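Local coordinates for protein sortase B (Streptococcus pyogenes, PDB 3PSQ) that acts as a class B sortase in pilus assembly, probably cleaving a sorting signal and joining proteins through a thioester intermediate, at residues K22-L30 / S122-K130; S70-D78 / L91-M102. All coordinates share one frame; numbering follows the deposited sequence. Where two conformers were deposited one is given.

Contact 1: residues K22-L30 / S122-K130. With ZN (zinc ion), chain N; ACY (acetic acid), chain F.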
loop_
_atom_site.group_PDB
_atom_site.type_symbol
_atom_site.label_atom_id
_atom_site.label_comp_id
_atom_site.label_asym_id
_atom_site.label_seq_id
_atom_site.Cartn_x
_atom_site.Cartn_y
_atom_site.Cartn_z
ATOM N N LYS A 22 -13.561 -5.243 10.833
ATOM C CA LYS A 22 -12.658 -4.500 11.710
ATOM C C LYS A 22 -13.117 -4.535 13.149
ATOM O O LYS A 22 -12.304 -4.576 14.079
ATOM C CB LYS A 22 -12.508 -3.051 11.229
ATOM C CG LYS A 22 -11.575 -2.190 12.074
ATOM C CD LYS A 22 -11.417 -0.788 11.448
ATOM C CE LYS A 22 -12.784 -0.114 11.302
ATOM N NZ LYS A 22 -12.716 1.286 10.803
ATOM N N GLY A 23 -14.437 -4.515 13.316
ATOM C CA GLY A 23 -15.050 -4.434 14.629
ATOM C C GLY A 23 -14.821 -5.685 15.454
ATOM O O GLY A 23 -14.708 -5.613 16.678
ATOM N N VAL A 24 -14.760 -6.837 14.793
ATOM C CA VAL A 24 -14.488 -8.113 15.489
ATOM C C VAL A 24 -12.980 -8.350 15.768
ATOM O O VAL A 24 -12.634 -8.887 16.833
ATOM C CB VAL A 24 -15.160 -9.331 14.758
ATOM C CG1 VAL A 24 -14.733 -10.692 15.371
ATOM C CG2 VAL A 24 -16.692 -9.183 14.792
ATOM N N GLN A 25 -12.097 -7.905 14.863
ATOM C CA GLN A 25 -10.679 -8.287 14.950
ATOM C C GLN A 25 -9.621 -7.245 15.413
ATOM O O GLN A 25 -8.645 -7.636 16.065
ATOM C CB GLN A 25 -10.219 -8.933 13.633
ATOM C CG GLN A 25 -11.118 -10.011 13.076
ATOM C CD GLN A 25 -10.692 -10.449 11.672
ATOM O OE1 GLN A 25 -9.642 -10.038 11.173
ATOM N NE2 GLN A 25 -11.501 -11.292 11.038
ATOM N N PHE A 26 -9.796 -5.961 15.085
ATOM C CA PHE A 26 -8.706 -4.968 15.174
ATOM C C PHE A 26 -8.090 -4.794 16.555
ATOM O O PHE A 26 -6.873 -4.922 16.736
ATOM C CB PHE A 26 -9.158 -3.620 14.598
ATOM C CG PHE A 26 -8.030 -2.650 14.281
ATOM C CD1 PHE A 26 -6.760 -3.090 13.914
ATOM C CD2 PHE A 26 -8.265 -1.289 14.300
ATOM C CE1 PHE A 26 -5.747 -2.184 13.586
ATOM C CE2 PHE A 26 -7.267 -0.379 13.983
ATOM C CZ PHE A 26 -6.001 -0.835 13.643
ATOM N N ASP A 27 -8.929 -4.487 17.538
ATOM C CA ASP A 27 -8.467 -4.348 18.910
ATOM C C ASP A 27 -7.756 -5.599 19.382
ATOM O O ASP A 27 -6.693 -5.519 19.976
ATOM C CB ASP A 27 -9.637 -4.030 19.845
ATOM C CG ASP A 27 -10.149 -2.607 19.666
ATOM O OD1 ASP A 27 -9.325 -1.663 19.724
ATOM O OD2 ASP A 27 -11.372 -2.436 19.451
ATOM N N ASP A 28 -8.339 -6.752 19.109
ATOM C CA ASP A 28 -7.750 -8.013 19.538
ATOM C C ASP A 28 -6.410 -8.283 18.876
ATOM O O ASP A 28 -5.485 -8.693 19.541
ATOM C CB ASP A 28 -8.689 -9.175 19.243
ATOM C CG ASP A 28 -9.738 -9.362 20.309
ATOM O OD1 ASP A 28 -9.771 -8.573 21.281
ATOM O OD2 ASP A 28 -10.546 -10.318 20.161
ATOM N N LEU A 29 -6.308 -8.078 17.567
ATOM C CA LEU A 29 -5.014 -8.186 16.900
ATOM C C LEU A 29 -4.002 -7.262 17.510
ATOM O O LEU A 29 -2.858 -7.650 17.748
ATOM C CB LEU A 29 -5.116 -7.935 15.387
ATOM C CG LEU A 29 -5.861 -9.067 14.717
ATOM C CD1 LEU A 29 -6.086 -8.849 13.253
ATOM C CD2 LEU A 29 -5.107 -10.371 14.986
ATOM N N LEU A 30 -4.424 -6.036 17.786
ATOM C CA LEU A 30 -3.546 -5.030 18.351
ATOM C C LEU A 30 -3.006 -5.506 19.674
ATOM O O LEU A 30 -1.854 -5.239 20.020
ATOM C CB LEU A 30 -4.305 -3.724 18.546
ATOM C CG LEU A 30 -4.453 -2.879 17.281
ATOM C CD1 LEU A 30 -5.507 -1.768 17.423
ATOM C CD2 LEU A 30 -3.102 -2.330 16.888
ATOM N N SER A 122 -9.093 3.795 2.420
ATOM C CA SER A 122 -8.989 4.450 3.693
ATOM C C SER A 122 -8.215 3.615 4.699
ATOM O O SER A 122 -8.175 2.389 4.596
ATOM C CB SER A 122 -10.399 4.742 4.211
ATOM O OG SER A 122 -11.113 3.540 4.400
ATOM N N ILE A 123 -7.608 4.279 5.676
ATOM C CA ILE A 123 -6.798 3.594 6.636
ATOM C C ILE A 123 -7.241 4.049 8.011
ATOM O O ILE A 123 -7.533 5.216 8.193
ATOM C CB ILE A 123 -5.292 3.896 6.411
ATOM C CG1 ILE A 123 -4.758 3.085 5.233
ATOM C CG2 ILE A 123 -4.463 3.630 7.672
ATOM C CD1 ILE A 123 -3.477 3.650 4.664
ATOM N N GLU A 124 -7.293 3.135 8.972
ATOM C CA GLU A 124 -7.469 3.529 10.336
ATOM C C GLU A 124 -6.244 3.111 11.130
ATOM O O GLU A 124 -5.850 1.932 11.105
ATOM C CB GLU A 124 -8.709 2.874 10.928
ATOM C CG GLU A 124 -8.896 3.166 12.402
ATOM C CD GLU A 124 -10.300 2.828 12.874
ATOM O OE1 GLU A 124 -11.134 2.403 12.052
ATOM O OE2 GLU A 124 -10.590 2.989 14.067
ATOM N N THR A 125 -5.673 4.058 11.873
ATOM C CA THR A 125 -4.455 3.788 12.595
ATOM C C THR A 125 -4.754 3.145 13.929
ATOM O O THR A 125 -5.916 2.944 14.283
ATOM C CB THR A 125 -3.579 5.051 12.780
ATOM O OG1 THR A 125 -4.138 5.865 13.812
ATOM C CG2 THR A 125 -3.444 5.827 11.451
ATOM N N LYS A 126 -3.700 2.807 14.659
ATOM C CA LYS A 126 -3.867 2.154 15.939
ATOM C C LYS A 126 -4.326 3.109 17.028
ATOM O O LYS A 126 -4.813 2.669 18.070
ATOM C CB LYS A 126 -2.610 1.411 16.366
ATOM C CG LYS A 126 -1.392 2.253 16.636
ATOM C CD LYS A 126 -0.352 1.410 17.371
ATOM C CE LYS A 126 0.997 2.063 17.307
ATOM N NZ LYS A 126 2.082 1.019 17.253
ATOM N N THR A 127 -4.160 4.411 16.802
ATOM C CA THR A 127 -4.725 5.393 17.724
ATOM C C THR A 127 -6.130 5.754 17.264
ATOM O O THR A 127 -6.743 6.627 17.841
ATOM C CB THR A 127 -3.883 6.685 17.846
ATOM O OG1 THR A 127 -3.795 7.313 16.562
ATOM C CG2 THR A 127 -2.496 6.393 18.386
ATOM N N LYS A 128 -6.627 5.053 16.244
ATOM C CA LYS A 128 -7.988 5.193 15.686
ATOM C C LYS A 128 -8.228 6.436 14.850
ATOM O O LYS A 128 -9.383 6.785 14.530
ATOM C CB LYS A 128 -9.104 5.007 16.722
ATOM C CG LYS A 128 -9.033 3.679 17.452
ATOM C CD LYS A 128 -8.757 2.477 16.507
ATOM C CE LYS A 128 -8.298 1.248 17.326
ATOM N NZ LYS A 128 -9.256 0.807 18.397
ATOM N N GLN A 129 -7.135 7.062 14.451
ATOM C CA GLN A 129 -7.168 8.119 13.469
ATOM C C GLN A 129 -7.626 7.569 12.120
ATOM O O GLN A 129 -7.263 6.460 11.740
ATOM C CB GLN A 129 -5.771 8.709 13.358
ATOM C CG GLN A 129 -5.662 9.911 12.436
ATOM C CD GLN A 129 -6.123 11.247 13.085
ATOM O OE1 GLN A 129 -5.573 11.688 14.115
ATOM N NE2 GLN A 129 -7.116 11.902 12.456
ATOM N N LYS A 130 -8.434 8.323 11.388
ATOM C CA LYS A 130 -9.015 7.813 10.145
ATOM C C LYS A 130 -8.519 8.621 8.962
ATOM O O LYS A 130 -8.540 9.849 8.985
ATOM C CB LYS A 130 -10.552 7.811 10.209
ATOM C CG LYS A 130 -11.074 7.046 11.437
ATOM C CD LYS A 130 -12.336 6.240 11.210
ATOM C CE LYS A 130 -12.871 5.759 12.567
ATOM N NZ LYS A 130 -14.286 5.265 12.442
HETATM ZN ZN ZN N . -12.447 2.293 14.956
HETATM C C ACY F . -10.839 2.108 7.623
HETATM O O ACY F . -11.339 1.066 8.104
HETATM O OXT ACY F . -9.855 2.090 6.852
HETATM C CH3 ACY F . -11.446 3.440 7.985
HETATM O O HOH W 1 -11.873 0.148 15.371
#
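Phe26 turns its CG away from the backbone N (chi1 -164°), which carries its ring from the helix toward the end of strand 122-125, while Glu124, extended from a similar first torsion (chi1 176°), reaches back to Lys22. The rim of the phenyl ring meets backbone oxygen: CE2 lies 3.6 Å from Thr125 O, near the ring plane. That same carbonyl accepts from Lys128 N at 3.0 Å, closing the type I turn 125-128. Over one face of the ring sits Leu30 CD1, and the Lys128 methylene chain runs past the ring in the opposite direction, CE 3.9 Å from Phe26 CE2. Bends along this chain bring Lys128 NZ to Asp27 OD1, a salt bridge of 2.8 Å on the syn side of the carboxylate, 23° out of its plane. At the helix start Lys22 and Glu124 cross at about a right angle; their salt bridge is modelled implausibly short, so its exact length is doubtful. Glu124 divides its oxygens, OE1 facing Lys22 and OE2 binding a zinc ion at 2.2 Å. Lys22 NZ also donates to oxygen O of an acetate, probably from the crystallisation liquor, at 3.0 Å, and Ser122 OG donates to its OXT. Helix 22-32 thus packs beside the hairpin of strands 120-125 and 130-142, with Lys22 also touching Trp39 and Leu30 touching Val36 of strand 36-41, which pairs with 120-125.

Contact 2: residues S70-D78 / L91-M102. With ZN (zinc ion), chain L; ZN (zinc ion), chain R; ACY (acetic acid), chain H.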
loop_
_atom_site.group_PDB
_atom_site.type_symbol
_atom_site.label_atom_id
_atom_site.label_comp_id
_atom_site.label_asym_id
_atom_site.label_seq_id
_atom_site.Cartn_x
_atom_site.Cartn_y
_atom_site.Cartn_z
ATOM N N SER A 70 3.034 -18.878 8.947
ATOM C CA SER A 70 1.978 -18.903 7.972
ATOM C C SER A 70 2.524 -19.231 6.580
ATOM O O SER A 70 3.560 -18.674 6.194
ATOM C CB SER A 70 1.310 -17.529 7.896
ATOM O OG SER A 70 0.667 -17.428 6.638
ATOM N N LEU A 71 1.824 -20.083 5.816
ATOM C CA LEU A 71 2.199 -20.353 4.422
ATOM C C LEU A 71 1.969 -19.154 3.512
ATOM O O LEU A 71 2.597 -19.045 2.461
ATOM C CB LEU A 71 1.485 -21.596 3.832
ATOM C CG LEU A 71 1.864 -22.950 4.465
ATOM C CD1 LEU A 71 0.807 -23.997 4.372
ATOM C CD2 LEU A 71 3.186 -23.496 3.867
ATOM N N SER A 72 1.084 -18.240 3.884
ATOM C CA SER A 72 0.909 -17.128 2.964
ATOM C C SER A 72 1.476 -15.810 3.436
ATOM O O SER A 72 1.714 -14.967 2.611
ATOM C CB SER A 72 -0.539 -16.976 2.478
ATOM O OG SER A 72 -1.469 -17.313 3.480
ATOM N N GLY A 73 1.693 -15.642 4.738
ATOM C CA GLY A 73 2.249 -14.401 5.257
ATOM C C GLY A 73 1.259 -13.230 5.230
ATOM O O GLY A 73 0.059 -13.459 5.093
ATOM N N SER A 74 1.741 -11.983 5.345
ATOM C CA SER A 74 0.824 -10.829 5.576
ATOM C C SER A 74 1.217 -9.611 4.756
ATOM O O SER A 74 2.369 -9.487 4.325
ATOM C CB SER A 74 0.828 -10.404 7.046
ATOM O OG SER A 74 0.603 -11.462 7.949
ATOM N N VAL A 75 0.265 -8.710 4.553
ATOM C CA VAL A 75 0.524 -7.396 4.012
ATOM C C VAL A 75 1.083 -6.466 5.092
ATOM O O VAL A 75 0.615 -6.478 6.221
ATOM C CB VAL A 75 -0.763 -6.774 3.414
ATOM C CG1 VAL A 75 -0.440 -5.355 2.942
ATOM C CG2 VAL A 75 -1.272 -7.675 2.240
ATOM N N PHE A 76 2.095 -5.672 4.743
ATOM C CA PHE A 76 2.886 -4.935 5.755
ATOM C C PHE A 76 3.264 -3.517 5.295
ATOM O O PHE A 76 3.573 -3.296 4.133
ATOM C CB PHE A 76 4.156 -5.731 6.094
ATOM C CG PHE A 76 5.088 -5.921 4.915
ATOM C CD1 PHE A 76 6.106 -5.010 4.662
ATOM C CD2 PHE A 76 4.916 -6.998 4.032
ATOM C CE1 PHE A 76 6.994 -5.223 3.579
ATOM C CE2 PHE A 76 5.785 -7.189 2.956
ATOM C CZ PHE A 76 6.774 -6.274 2.688
ATOM N N LEU A 77 3.255 -2.573 6.228
ATOM C CA LEU A 77 3.813 -1.260 6.008
ATOM C C LEU A 77 5.328 -1.360 6.004
ATOM O O LEU A 77 5.915 -1.976 6.897
ATOM C CB LEU A 77 3.380 -0.302 7.132
ATOM C CG LEU A 77 3.932 1.140 7.050
ATOM C CD1 LEU A 77 3.414 1.851 5.796
ATOM C CD2 LEU A 77 3.590 1.977 8.257
ATOM N N ASP A 78 5.967 -0.717 5.036
ATOM C CA ASP A 78 7.420 -0.679 4.997
ATOM C C ASP A 78 8.032 -0.366 6.390
ATOM O O ASP A 78 7.585 0.594 7.048
ATOM C CB ASP A 78 7.884 0.338 3.943
ATOM C CG ASP A 78 9.385 0.312 3.731
ATOM O OD1 ASP A 78 10.141 0.743 4.613
ATOM O OD2 ASP A 78 9.828 -0.160 2.683
ATOM N N LEU A 91 4.526 3.069 2.077
ATOM C CA LEU A 91 4.454 1.906 1.191
ATOM C C LEU A 91 3.904 0.695 1.956
ATOM O O LEU A 91 4.476 0.223 2.982
ATOM C CB LEU A 91 5.820 1.590 0.590
ATOM C CG LEU A 91 5.870 0.394 -0.373
ATOM C CD1 LEU A 91 4.960 0.519 -1.641
ATOM C CD2 LEU A 91 7.307 0.118 -0.730
ATOM N N ILE A 92 2.751 0.255 1.493
ATOM C CA ILE A 92 2.142 -0.971 1.983
ATOM C C ILE A 92 2.328 -2.053 0.901
ATOM O O ILE A 92 1.936 -1.890 -0.262
ATOM C CB ILE A 92 0.649 -0.779 2.329
ATOM C CG1 ILE A 92 0.513 0.263 3.449
ATOM C CG2 ILE A 92 0.017 -2.136 2.727
ATOM C CD1 ILE A 92 -0.918 0.570 3.910
ATOM N N TYR A 93 2.976 -3.134 1.293
ATOM C CA TYR A 93 3.478 -4.114 0.354
ATOM C C TYR A 93 3.016 -5.520 0.762
ATOM O O TYR A 93 2.666 -5.770 1.939
ATOM C CB TYR A 93 5.041 -4.029 0.333
ATOM C CG TYR A 93 5.666 -4.778 -0.798
ATOM C CD1 TYR A 93 5.720 -4.228 -2.068
ATOM C CD2 TYR A 93 6.167 -6.073 -0.599
ATOM C CE1 TYR A 93 6.256 -4.933 -3.145
ATOM C CE2 TYR A 93 6.712 -6.784 -1.663
ATOM C CZ TYR A 93 6.762 -6.215 -2.931
ATOM O OH TYR A 93 7.315 -6.924 -3.995
ATOM N N ALA A 94 2.948 -6.416 -0.224
ATOM C CA ALA A 94 2.777 -7.865 0.034
ATOM C C ALA A 94 3.765 -8.625 -0.822
ATOM O O ALA A 94 3.945 -8.292 -1.985
ATOM C CB ALA A 94 1.320 -8.350 -0.233
ATOM N N HIS A 95 4.453 -9.600 -0.225
ATOM C CA HIS A 95 5.283 -10.511 -0.994
ATOM C C HIS A 95 4.418 -11.436 -1.858
ATOM O O HIS A 95 3.182 -11.388 -1.824
ATOM C CB HIS A 95 6.200 -11.322 -0.058
ATOM C CG HIS A 95 7.348 -10.521 0.472
ATOM N ND1 HIS A 95 8.515 -10.337 -0.243
ATOM C CD2 HIS A 95 7.505 -9.845 1.636
ATOM C CE1 HIS A 95 9.339 -9.581 0.459
ATOM N NE2 HIS A 95 8.743 -9.253 1.587
ATOM N N HIS A 96 5.073 -12.270 -2.652
ATOM C CA HIS A 96 4.361 -13.044 -3.662
ATOM C C HIS A 96 3.131 -13.791 -3.157
ATOM O O HIS A 96 2.050 -13.668 -3.751
ATOM C CB HIS A 96 5.340 -14.010 -4.365
ATOM C CG HIS A 96 4.674 -15.096 -5.164
ATOM N ND1 HIS A 96 4.218 -14.898 -6.449
ATOM C CD2 HIS A 96 4.448 -16.402 -4.883
ATOM C CE1 HIS A 96 3.721 -16.034 -6.925
ATOM N NE2 HIS A 96 3.846 -16.961 -5.991
ATOM N N MET A 97 3.264 -14.589 -2.100
ATOM C CA MET A 97 2.108 -15.344 -1.621
ATOM C C MET A 97 0.980 -14.453 -1.074
ATOM O O MET A 97 -0.166 -14.573 -1.541
ATOM C CB MET A 97 2.478 -16.445 -0.601
ATOM C CG MET A 97 3.293 -17.621 -1.184
ATOM S SD MET A 97 2.417 -18.582 -2.478
ATOM C CE MET A 97 0.697 -18.456 -1.893
ATOM N N ALA A 98 1.293 -13.605 -0.079
ATOM C CA ALA A 98 0.324 -12.680 0.474
ATOM C C ALA A 98 -0.297 -11.762 -0.584
ATOM O O ALA A 98 -1.446 -11.354 -0.457
ATOM C CB ALA A 98 0.917 -11.853 1.591
ATOM N N GLY A 99 0.459 -11.436 -1.623
ATOM C CA GLY A 99 -0.052 -10.576 -2.658
ATOM C C GLY A 99 -1.116 -11.306 -3.459
ATOM O O GLY A 99 -2.208 -10.757 -3.697
ATOM N N ASN A 100 -0.791 -12.529 -3.907
ATOM C CA ASN A 100 -1.763 -13.389 -4.559
ATOM C C ASN A 100 -2.974 -13.676 -3.665
ATOM O O ASN A 100 -4.086 -13.660 -4.139
ATOM C CB ASN A 100 -1.123 -14.713 -5.019
ATOM C CG ASN A 100 -0.490 -14.609 -6.412
ATOM O OD1 ASN A 100 -1.150 -14.842 -7.414
ATOM N ND2 ASN A 100 0.796 -14.262 -6.469
ATOM N N VAL A 101 -2.764 -13.908 -2.377
ATOM C CA VAL A 101 -3.888 -14.200 -1.483
ATOM C C VAL A 101 -4.763 -12.963 -1.126
ATOM O O VAL A 101 -6.003 -13.055 -1.126
ATOM C CB VAL A 101 -3.422 -14.936 -0.216
ATOM C CG1 VAL A 101 -4.604 -15.196 0.742
ATOM C CG2 VAL A 101 -2.715 -16.294 -0.609
ATOM N N MET A 102 -4.123 -11.809 -0.863
ATOM C CA MET A 102 -4.833 -10.664 -0.311
ATOM C C MET A 102 -5.018 -9.474 -1.256
ATOM O O MET A 102 -6.029 -8.769 -1.172
ATOM C CB MET A 102 -4.202 -10.232 1.014
ATOM C CG MET A 102 -4.147 -11.358 2.032
ATOM S SD MET A 102 -3.056 -11.020 3.437
ATOM C CE MET A 102 -4.013 -9.761 4.284
HETATM ZN ZN ZN L . 4.433 -13.155 -7.506
HETATM ZN ZN ZN R . 9.275 -11.308 -1.741
HETATM C C ACY H . 7.810 -10.163 -3.751
HETATM O O ACY H . 8.375 -9.086 -3.365
HETATM O OXT ACY H . 8.032 -11.272 -3.212
HETATM C CH3 ACY H . 6.773 -10.104 -4.848
HETATM O O HOH W 2 4.136 -10.502 2.455
HETATM O O HOH W 3 6.692 -12.991 -7.675
#
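Phe76 and Tyr93 lie side by side on one face of the sheet and point the same way, but their planes stand 63° apart, with centroids separated by 5.7 Å. Phe76 CZ comes up to the edge of the tyrosine ring at CD2, while Tyr93 CB sits over the phenyl face, 4.1 Å from its centroid, in a CH-pi contact. Phe76 holds CG between its backbone N and carbonyl (chi1 62°), a turn that folds the ring over Tyr93 O, the atom its own N-H bonds at 2.9 Å. His95 completes the aromatic cluster; its ring is nearly parallel to Phe76 (21°) but slid aside, CD2 3.4 Å from CE2 of Phe76. This imidazole, the predicted proton donor or acceptor, binds a zinc ion through ND1 at 1.9 Å, and its NE2 bonds Asn57 O. An acetate OXT also binds that zinc, and Tyr93 OH makes a very short bond, of doubtful length, to the acetate's other oxygen. On the other face Val75 and Ile92 cross at about a right angle, CG1 to CG2 3.3 Å, and Val75 CG2 rests on Ala94 CB at 3.6 Å. Beyond the strands Ala98 CB packs against the backbone at Ser74 N. The antiparallel hairpin 76-77/89-93 is flanked by strand 48-53, parallel to 76-77, and strand 184-190, parallel to 89-93, with helix 96-102 set against residues 71-75.

In the fold
The two contacts belong to one mixed sheet and meet through its packed interior, where Ile123 CD1 lies 4.1 Å from Ile92 CD1, although their centres are 18 Å apart. Both segments of contact 2 fall between those of contact 1 in the sequence. Contact 2 borders the predicted catalytic site: the Tyr93 side chain is, at nearest atoms, about 3 Å from that of Arg198 and about 5 Å from that of Cys190, and His96 shares a zinc ion with Cys190 and Asp192. The centre of contact 1 lies about 16 Å from the chain centre, that of contact 2 about 10 Å, and contact 1 carries its own zinc on Glu124, away from that site.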